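PDB 3OOV: methyl-accepting chemotaxis protein, putative from Geobacter sulfurreducens, which probably senses a signal through a GAF domain and passes it to the chemotaxis pathway, although its ligand is not established. Local coordinates for residues G73-K78 against T96-Q101; V65-D70 against S102-I107. All coordinates share one frame; numbering follows the deposited sequence.

Interaction 1: residues G73-K78 against T96-Q101; sequences GGVITK and TDFRLQ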
ATOM      1  N   GLY A  73       9.960 -15.057  -3.902  1.00 16.27           N
ATOM      2  CA  GLY A  73      10.071 -14.028  -2.886  1.00 16.36           C
ATOM      3  C   GLY A  73       8.701 -13.559  -2.478  1.00 16.92           C
ATOM      4  O   GLY A  73       8.595 -12.559  -1.769  1.00 18.08           O
ATOM      5  N   GLY A  74       7.650 -14.250  -2.931  1.00 16.54           N
ATOM      6  CA  GLY A  74       6.266 -13.874  -2.579  1.00 15.41           C
ATOM      7  C   GLY A  74       6.033 -12.351  -2.535  1.00 15.80           C
ATOM      8  O   GLY A  74       6.095 -11.641  -3.560  1.00 15.34           O
ATOM      9  N   VAL A  75       5.712 -11.843  -1.355  1.00 15.45           N
ATOM     10  CA  VAL A  75       5.273 -10.485  -1.239  1.00 16.20           C
ATOM     11  C   VAL A  75       6.456  -9.508  -1.249  1.00 15.63           C
ATOM     12  O   VAL A  75       6.292  -8.330  -1.447  1.00 15.67           O
ATOM     13  CB  VAL A  75       4.403 -10.304   0.051  1.00 17.97           C
ATOM     14  CG1 VAL A  75       5.229 -10.603   1.319  1.00 17.54           C
ATOM     15  CG2 VAL A  75       3.862  -8.904   0.110  1.00 21.50           C
ATOM     16  N   ILE A  76       7.666  -9.985  -0.965  1.00 16.08           N
ATOM     17  CA  ILE A  76       8.812  -9.117  -1.118  1.00 15.88           C
ATOM     18  C   ILE A  76       9.011  -8.740  -2.585  1.00 15.23           C
ATOM     19  O   ILE A  76       9.205  -7.576  -2.926  1.00 14.65           O
ATOM     20  CB  ILE A  76      10.106  -9.747  -0.533  1.00 16.67           C
ATOM     21  CG1 ILE A  76      10.003  -9.769   1.007  1.00 17.25           C
ATOM     22  CG2 ILE A  76      11.345  -8.936  -0.963  1.00 17.16           C
ATOM     23  CD1 ILE A  76      11.006 -10.669   1.703  1.00 13.08           C
ATOM     24  N   THR A  77       8.972  -9.735  -3.445  1.00 15.45           N
ATOM     25  CA  THR A  77       9.009  -9.456  -4.881  1.00 16.60           C
ATOM     26  C   THR A  77       7.861  -8.537  -5.330  1.00 15.86           C
ATOM     27  O   THR A  77       8.063  -7.643  -6.189  1.00 16.33           O
ATOM     28  CB  THR A  77       8.908 -10.796  -5.641  1.00 15.98           C
ATOM     29  OG1 THR A  77      10.058 -11.543  -5.292  1.00 14.42           O
ATOM     30  CG2 THR A  77       8.875 -10.590  -7.207  1.00 16.96           C
ATOM     31  N   LYS A  78       6.657  -8.755  -4.794  1.00 15.51           N
ATOM     32  CA  LYS A  78       5.525  -7.870  -5.198  1.00 16.06           C
ATOM     33  C   LYS A  78       5.728  -6.484  -4.764  1.00 16.12           C
ATOM     34  O   LYS A  78       5.385  -5.551  -5.528  1.00 16.96           O
ATOM     35  CB  LYS A  78       4.178  -8.374  -4.714  1.00 16.05           C
ATOM     36  CG  LYS A  78       3.692  -9.558  -5.510  1.00 17.60           C
ATOM     37  CD  LYS A  78       2.961 -10.574  -4.646  1.00 26.16           C
ATOM     38  CE  LYS A  78       1.606 -10.041  -4.277  1.00 28.44           C
ATOM     39  NZ  LYS A  78       0.829  -9.761  -5.586  1.00 36.01           N
ATOM     40  N   THR A  96      -2.033 -17.319  -1.641  1.00 26.98           N
ATOM     41  CA  THR A  96      -0.893 -18.228  -1.632  1.00 28.55           C
ATOM     42  C   THR A  96       0.410 -17.638  -2.198  1.00 28.07           C
ATOM     43  O   THR A  96       1.462 -17.836  -1.641  1.00 28.51           O
ATOM     44  CB  THR A  96      -1.298 -19.506  -2.375  1.00 28.59           C
ATOM     45  OG1 THR A  96      -2.341 -20.106  -1.610  1.00 35.21           O
ATOM     46  CG2 THR A  96      -0.177 -20.519  -2.432  1.00 29.71           C
ATOM     47  N   ASP A  97       0.313 -16.889  -3.275  1.00 28.15           N
ATOM     48  CA  ASP A  97       1.479 -16.231  -3.821  1.00 29.04           C
ATOM     49  C   ASP A  97       2.100 -15.154  -2.943  1.00 26.54           C
ATOM     50  O   ASP A  97       3.098 -14.583  -3.348  1.00 26.32           O
ATOM     51  CB  ASP A  97       1.326 -15.813  -5.330  1.00 29.66           C
ATOM     52  CG  ASP A  97       0.406 -14.597  -5.583  1.00 34.50           C
ATOM     53  OD1 ASP A  97      -0.038 -13.811  -4.688  1.00 34.87           O
ATOM     54  OD2 ASP A  97       0.116 -14.431  -6.793  1.00 40.05           O
ATOM     55  N   PHE A  98       1.521 -14.872  -1.765  1.00 24.65           N
ATOM     56  CA  PHE A  98       2.184 -13.981  -0.822  1.00 22.97           C
ATOM     57  C   PHE A  98       3.297 -14.693  -0.061  1.00 22.62           C
ATOM     58  O   PHE A  98       4.272 -14.045   0.292  1.00 22.27           O
ATOM     59  CB  PHE A  98       1.232 -13.315   0.181  1.00 22.06           C
ATOM     60  CG  PHE A  98       0.459 -12.144  -0.382  1.00 24.83           C
ATOM     61  CD1 PHE A  98      -0.046 -12.177  -1.670  1.00 27.10           C
ATOM     62  CD2 PHE A  98       0.198 -11.020   0.406  1.00 26.12           C
ATOM     63  CE1 PHE A  98      -0.749 -11.090  -2.172  1.00 30.16           C
ATOM     64  CE2 PHE A  98      -0.537  -9.949  -0.076  1.00 26.91           C
ATOM     65  CZ  PHE A  98      -0.999  -9.977  -1.365  1.00 26.71           C
ATOM     66  N   ARG A  99       3.179 -16.003   0.157  1.00 22.26           N
ATOM     67  CA  ARG A  99       4.106 -16.700   1.041  1.00 24.18           C
ATOM     68  C   ARG A  99       5.524 -16.691   0.458  1.00 23.09           C
ATOM     69  O   ARG A  99       5.719 -16.824  -0.752  1.00 22.30           O
ATOM     70  CB  ARG A  99       3.724 -18.179   1.276  1.00 25.35           C
ATOM     71  CG  ARG A  99       2.258 -18.489   1.516  1.00 32.59           C
ATOM     72  CD  ARG A  99       1.742 -18.190   2.889  1.00 42.26           C
ATOM     73  NE  ARG A  99       0.379 -17.658   2.718  1.00 52.18           N
ATOM     74  CZ  ARG A  99      -0.751 -18.339   2.927  1.00 54.78           C
ATOM     75  NH1 ARG A  99      -0.717 -19.601   3.347  1.00 54.78           N
ATOM     76  NH2 ARG A  99      -1.929 -17.747   2.715  1.00 56.81           N
ATOM     77  N   LEU A 100       6.502 -16.582   1.326  1.00 22.22           N
ATOM     78  CA  LEU A 100       7.868 -16.852   0.938  1.00 23.30           C
ATOM     79  C   LEU A 100       8.086 -18.327   0.634  1.00 22.75           C
ATOM     80  O   LEU A 100       7.568 -19.171   1.324  1.00 25.37           O
ATOM     81  CB  LEU A 100       8.810 -16.401   2.038  1.00 23.36           C
ATOM     82  CG  LEU A 100       8.710 -14.926   2.360  1.00 22.15           C
ATOM     83  CD1 LEU A 100       9.780 -14.492   3.427  1.00 23.43           C
ATOM     84  CD2 LEU A 100       8.794 -14.110   1.102  1.00 16.15           C
ATOM     85  N   GLN A 101       8.814 -18.637  -0.418  1.00 21.93           N
ATOM     86  CA  GLN A 101       9.172 -20.024  -0.751  1.00 21.94           C
ATOM     87  C   GLN A 101      10.687 -20.205  -0.521  1.00 21.78           C
ATOM     88  O   GLN A 101      11.388 -19.220  -0.246  1.00 21.73           O
ATOM     89  CB  GLN A 101       8.837 -20.298  -2.240  1.00 21.80           C
ATOM     90  CG  GLN A 101       7.350 -20.317  -2.579  1.00 25.51           C
ATOM     91  CD  GLN A 101       7.057 -20.259  -4.132  1.00 31.34           C
ATOM     92  OE1 GLN A 101       7.705 -20.932  -4.945  1.00 33.44           O
ATOM     93  NE2 GLN A 101       6.066 -19.458  -4.513  1.00 31.11           N
TER

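Interaction 2: residues V65-D70 against S102-I107; sequences VVLPLD and SPYDAI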
ATOM      1  N   VAL A  65      24.309 -13.288   1.290  1.00 18.66           N
ATOM      2  CA  VAL A  65      23.029 -13.858   1.007  1.00 17.61           C
ATOM      3  C   VAL A  65      22.450 -13.135  -0.200  1.00 17.20           C
ATOM      4  O   VAL A  65      22.363 -11.911  -0.196  1.00 17.25           O
ATOM      5  CB  VAL A  65      21.999 -13.787   2.218  1.00 18.35           C
ATOM      6  CG1 VAL A  65      20.633 -14.226   1.757  1.00 18.48           C
ATOM      7  CG2 VAL A  65      22.418 -14.673   3.367  1.00 16.17           C
ATOM      8  N   VAL A  66      21.997 -13.895  -1.201  1.00 16.41           N
ATOM      9  CA  VAL A  66      21.415 -13.297  -2.418  1.00 16.75           C
ATOM     10  C   VAL A  66      20.204 -14.126  -2.745  1.00 17.58           C
ATOM     11  O   VAL A  66      20.274 -15.356  -2.751  1.00 19.30           O
ATOM     12  CB  VAL A  66      22.437 -13.340  -3.632  1.00 16.83           C
ATOM     13  CG1 VAL A  66      21.854 -12.720  -4.962  1.00 12.10           C
ATOM     14  CG2 VAL A  66      23.785 -12.685  -3.253  1.00 15.34           C
ATOM     15  N   LEU A  67      19.126 -13.464  -3.130  1.00 18.01           N
ATOM     16  CA  LEU A  67      17.824 -14.108  -3.182  1.00 17.83           C
ATOM     17  C   LEU A  67      17.186 -13.779  -4.547  1.00 18.18           C
ATOM     18  O   LEU A  67      17.287 -12.625  -5.011  1.00 17.33           O
ATOM     19  CB  LEU A  67      16.964 -13.567  -2.006  1.00 17.36           C
ATOM     20  CG  LEU A  67      17.459 -13.986  -0.582  1.00 16.90           C
ATOM     21  CD1 LEU A  67      16.931 -13.085   0.510  1.00 13.51           C
ATOM     22  CD2 LEU A  67      17.051 -15.485  -0.331  1.00 12.60           C
ATOM     23  N   PRO A  68      16.526 -14.768  -5.183  1.00 17.92           N
ATOM     24  CA  PRO A  68      15.839 -14.432  -6.491  1.00 18.78           C
ATOM     25  C   PRO A  68      14.654 -13.475  -6.415  1.00 19.32           C
ATOM     26  O   PRO A  68      13.811 -13.621  -5.556  1.00 19.87           O
ATOM     27  CB  PRO A  68      15.322 -15.802  -6.992  1.00 18.37           C
ATOM     28  CG  PRO A  68      15.214 -16.685  -5.742  1.00 18.84           C
ATOM     29  CD  PRO A  68      16.289 -16.162  -4.753  1.00 16.85           C
ATOM     30  N   LEU A  69      14.548 -12.533  -7.349  1.00 20.28           N
ATOM     31  CA  LEU A  69      13.389 -11.658  -7.419  1.00 20.80           C
ATOM     32  C   LEU A  69      12.418 -12.246  -8.375  1.00 21.95           C
ATOM     33  O   LEU A  69      12.259 -11.755  -9.471  1.00 24.51           O
ATOM     34  CB  LEU A  69      13.748 -10.273  -7.965  1.00 20.86           C
ATOM     35  CG  LEU A  69      13.987  -9.199  -6.925  1.00 20.27           C
ATOM     36  CD1 LEU A  69      14.559  -7.996  -7.559  1.00 15.06           C
ATOM     37  CD2 LEU A  69      12.695  -8.843  -6.157  1.00 17.09           C
ATOM     38  N   ASP A  70      11.754 -13.310  -7.980  1.00 22.30           N
ATOM     39  CA  ASP A  70      10.748 -13.862  -8.797  1.00 21.46           C
ATOM     40  C   ASP A  70       9.700 -14.235  -7.754  1.00 22.88           C
ATOM     41  O   ASP A  70       9.657 -13.667  -6.614  1.00 21.24           O
ATOM     42  CB  ASP A  70      11.297 -15.055  -9.641  1.00 21.85           C
ATOM     43  CG  ASP A  70      11.939 -16.204  -8.782  1.00 23.98           C
ATOM     44  OD1 ASP A  70      11.522 -16.447  -7.633  1.00 20.21           O
ATOM     45  OD2 ASP A  70      12.855 -16.919  -9.288  1.00 28.34           O
ATOM     46  N   SER A 102      11.218 -21.428  -0.653  1.00 22.30           N
ATOM     47  CA  SER A 102      12.698 -21.601  -0.768  1.00 22.44           C
ATOM     48  C   SER A 102      13.278 -20.778  -1.924  1.00 20.86           C
ATOM     49  O   SER A 102      12.756 -20.871  -3.013  1.00 23.01           O
ATOM     50  CB  SER A 102      13.063 -23.072  -0.991  1.00 22.42           C
ATOM     51  OG  SER A 102      14.469 -23.183  -0.736  1.00 26.35           O
ATOM     52  N   PRO A 103      14.395 -20.028  -1.741  1.00 19.49           N
ATOM     53  CA  PRO A 103      15.281 -20.040  -0.574  1.00 19.24           C
ATOM     54  C   PRO A 103      14.926 -19.027   0.497  1.00 18.90           C
ATOM     55  O   PRO A 103      15.588 -19.046   1.555  1.00 19.14           O
ATOM     56  CB  PRO A 103      16.670 -19.722  -1.184  1.00 17.64           C
ATOM     57  CG  PRO A 103      16.324 -18.705  -2.300  1.00 16.68           C
ATOM     58  CD  PRO A 103      15.009 -19.291  -2.874  1.00 18.07           C
ATOM     59  N   TYR A 104      13.950 -18.121   0.239  1.00 18.18           N
ATOM     60  CA  TYR A 104      13.629 -17.057   1.229  1.00 16.20           C
ATOM     61  C   TYR A 104      13.188 -17.669   2.614  1.00 16.57           C
ATOM     62  O   TYR A 104      13.473 -17.107   3.673  1.00 16.84           O
ATOM     63  CB  TYR A 104      12.534 -16.109   0.713  1.00 16.27           C
ATOM     64  CG  TYR A 104      12.880 -15.115  -0.428  1.00 13.61           C
ATOM     65  CD1 TYR A 104      13.053 -13.767  -0.152  1.00 12.57           C
ATOM     66  CD2 TYR A 104      12.959 -15.531  -1.765  1.00 14.57           C
ATOM     67  CE1 TYR A 104      13.321 -12.842  -1.158  1.00 14.46           C
ATOM     68  CE2 TYR A 104      13.211 -14.612  -2.803  1.00 12.10           C
ATOM     69  CZ  TYR A 104      13.401 -13.289  -2.485  1.00 11.79           C
ATOM     70  OH  TYR A 104      13.682 -12.353  -3.436  1.00 14.69           O
ATOM     71  N   ASP A 105      12.517 -18.802   2.603  1.00 16.63           N
ATOM     72  CA  ASP A 105      11.930 -19.323   3.825  1.00 20.31           C
ATOM     73  C   ASP A 105      12.926 -20.180   4.640  1.00 20.89           C
ATOM     74  O   ASP A 105      12.571 -20.740   5.676  1.00 21.20           O
ATOM     75  CB  ASP A 105      10.657 -20.105   3.502  1.00 21.89           C
ATOM     76  CG  ASP A 105      10.926 -21.461   2.842  1.00 24.39           C
ATOM     77  OD1 ASP A 105       9.935 -22.185   2.643  1.00 25.33           O
ATOM     78  OD2 ASP A 105      12.088 -21.812   2.506  1.00 27.49           O
ATOM     79  N   ALA A 106      14.169 -20.239   4.160  1.00 20.89           N
ATOM     80  CA  ALA A 106      15.273 -20.860   4.897  1.00 20.70           C
ATOM     81  C   ALA A 106      15.922 -19.807   5.806  1.00 20.07           C
ATOM     82  O   ALA A 106      16.805 -20.147   6.592  1.00 19.47           O
ATOM     83  CB  ALA A 106      16.341 -21.430   3.902  1.00 19.32           C
ATOM     84  N   ILE A 107      15.514 -18.529   5.689  1.00 17.90           N
ATOM     85  CA  ILE A 107      16.167 -17.478   6.465  1.00 15.50           C
ATOM     86  C   ILE A 107      15.270 -17.056   7.652  1.00 17.21           C
ATOM     87  O   ILE A 107      14.162 -16.482   7.445  1.00 15.30           O
ATOM     88  CB  ILE A 107      16.485 -16.268   5.589  1.00 15.54           C
ATOM     89  CG1 ILE A 107      16.894 -16.758   4.168  1.00 18.94           C
ATOM     90  CG2 ILE A 107      17.456 -15.241   6.278  1.00 13.15           C
ATOM     91  CD1 ILE A 107      18.153 -16.185   3.560  1.00 21.95           C
TER

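Interaction 1: residues G73-K78 against T96-Q101
Gly74 and Phe98 bring a helix and a loop of the GAF domain so close that their backbones touch, a worked example of how a residue without a side chain lets main chains meet. Helix 74-82 leads to strand 86-88, and the 3-10 segment 96-98 lies in the long loop that joins this strand to strand 115-122. The phi of Gly74 is positive, 38°, and its CA donates C-H contacts to three successive carbonyl oxygens, the shortest being 3.3 Å from Gly74 CA to Asp97 O. The next of these, Phe98 O, also receives a weak, bent hydrogen bond from Val75 N (3.1 Å, 129° at the hydrogen). Val75 turns CG1 into the crowded position between its own N and carbonyl carbon, chi1 62°, near Phe98 O; Val75 CG2, anti to the backbone N, approaches the ring obliquely, 4.2 Å from Phe98 CD2. Leu100 sets its CD2 methyl 3.3 Å from Gly73 O, and Ile76 CD1 meets the same methyl. Tyr94 lies nearly parallel to the Phe98 ring, and the Phe98 side chain also meets Ile88 of strand 86-88 and Asp82 of the second subunit. Lys78 completes the contact with its aliphatic part. Its chain bends at each torsion beyond chi1 and crosses the phenyl group at about a right angle. The approach to the ring is oblique and rests on the last methylene rather than the ammonium. Asp97 OD1 lies in the ring plane at its edge. Lys78 NZ stops 4.2 Å from Asp97 OD1, too far for a salt bridge, although the opposite charges may still attract. Lys78 CE is 3.3 Å from Phe98 CE1.

Interaction 2: residues V65-D70 against S102-I107
Leu67 settles over one face of the Tyr104 ring, showing how a branched side chain can straddle a flat one. Leu67 CB stands above the rim of the ring near the hydroxyl, 3.6 Å from Tyr104 CZ, and makes a CH-pi contact 23° off the ring normal. The two methyls then divide: Leu67 CD1 reaches Tyr104 CE1 and Tyr104 CD1, whereas Leu67 CD2 drops into a notch walled by Pro103 CG, Tyr104 CA and Ile107 CD1, the nearest wall being Pro103 CG at 3.8 Å. Pro103, which follows a cis peptide bond, also presents its ring to Pro68; the two prolines meet tip to tip, with Pro68 CD 3.5 Å from Pro103 CG. The loop thus packs against strand 66-68, an outermost strand of the antiparallel GAF-domain sheet, whose backbone pairs with strand 48-55. Leu49 from that neighbouring strand touches Tyr104, and Leu110 packs against both Tyr104 and Leu67. Just past the strand, Leu69 is the centre of an inverse gamma turn in which Pro68 O accepts a weak bond from Asp70 N. The same oxygen accepts a hydrogen bond from the Tyr104 hydroxyl, lying near the ring plane at its edge. Tyr104 OH to Pro68 O measures only 2.5 Å, so the exact length is doubtful although the pairing is plain. Tyr104 CG is anti to the carbonyl carbon, chi1 -72°, an orientation that starts the ring on its course past Pro68. Toward the other end of the strand, Val65 and Ile107 lie alongside with their side chains pointing in opposite senses. Ile107 also touches Phe60, and Ile107 CD1 bridges two bumps of the strand segment, lying 3.6 Å from Val65 CG1 and 4.1 Å from Leu67 CD2.

Overall arrangement
The two contacts show how one connecting loop can bind consecutive parts of a fold. Along the chain the order is 65-70, 73-78, 96-101 and 102-107, so interaction 2 encloses interaction 1, and their centres lie about 10 Å apart on the same side of the chain's centre. Helix 74-82 follows strand 66-68 in the chain after a short turn, while both partner segments belong to the loop between strands 86-88 and 115-122. The two interactions also touch directly: Thr77 OG1 probably hydrogen-bonds Asp70 O, and Gly73 CA packs on the Tyr104 ring. The loop therefore joins the edge strand and the following helix of the GAF domain.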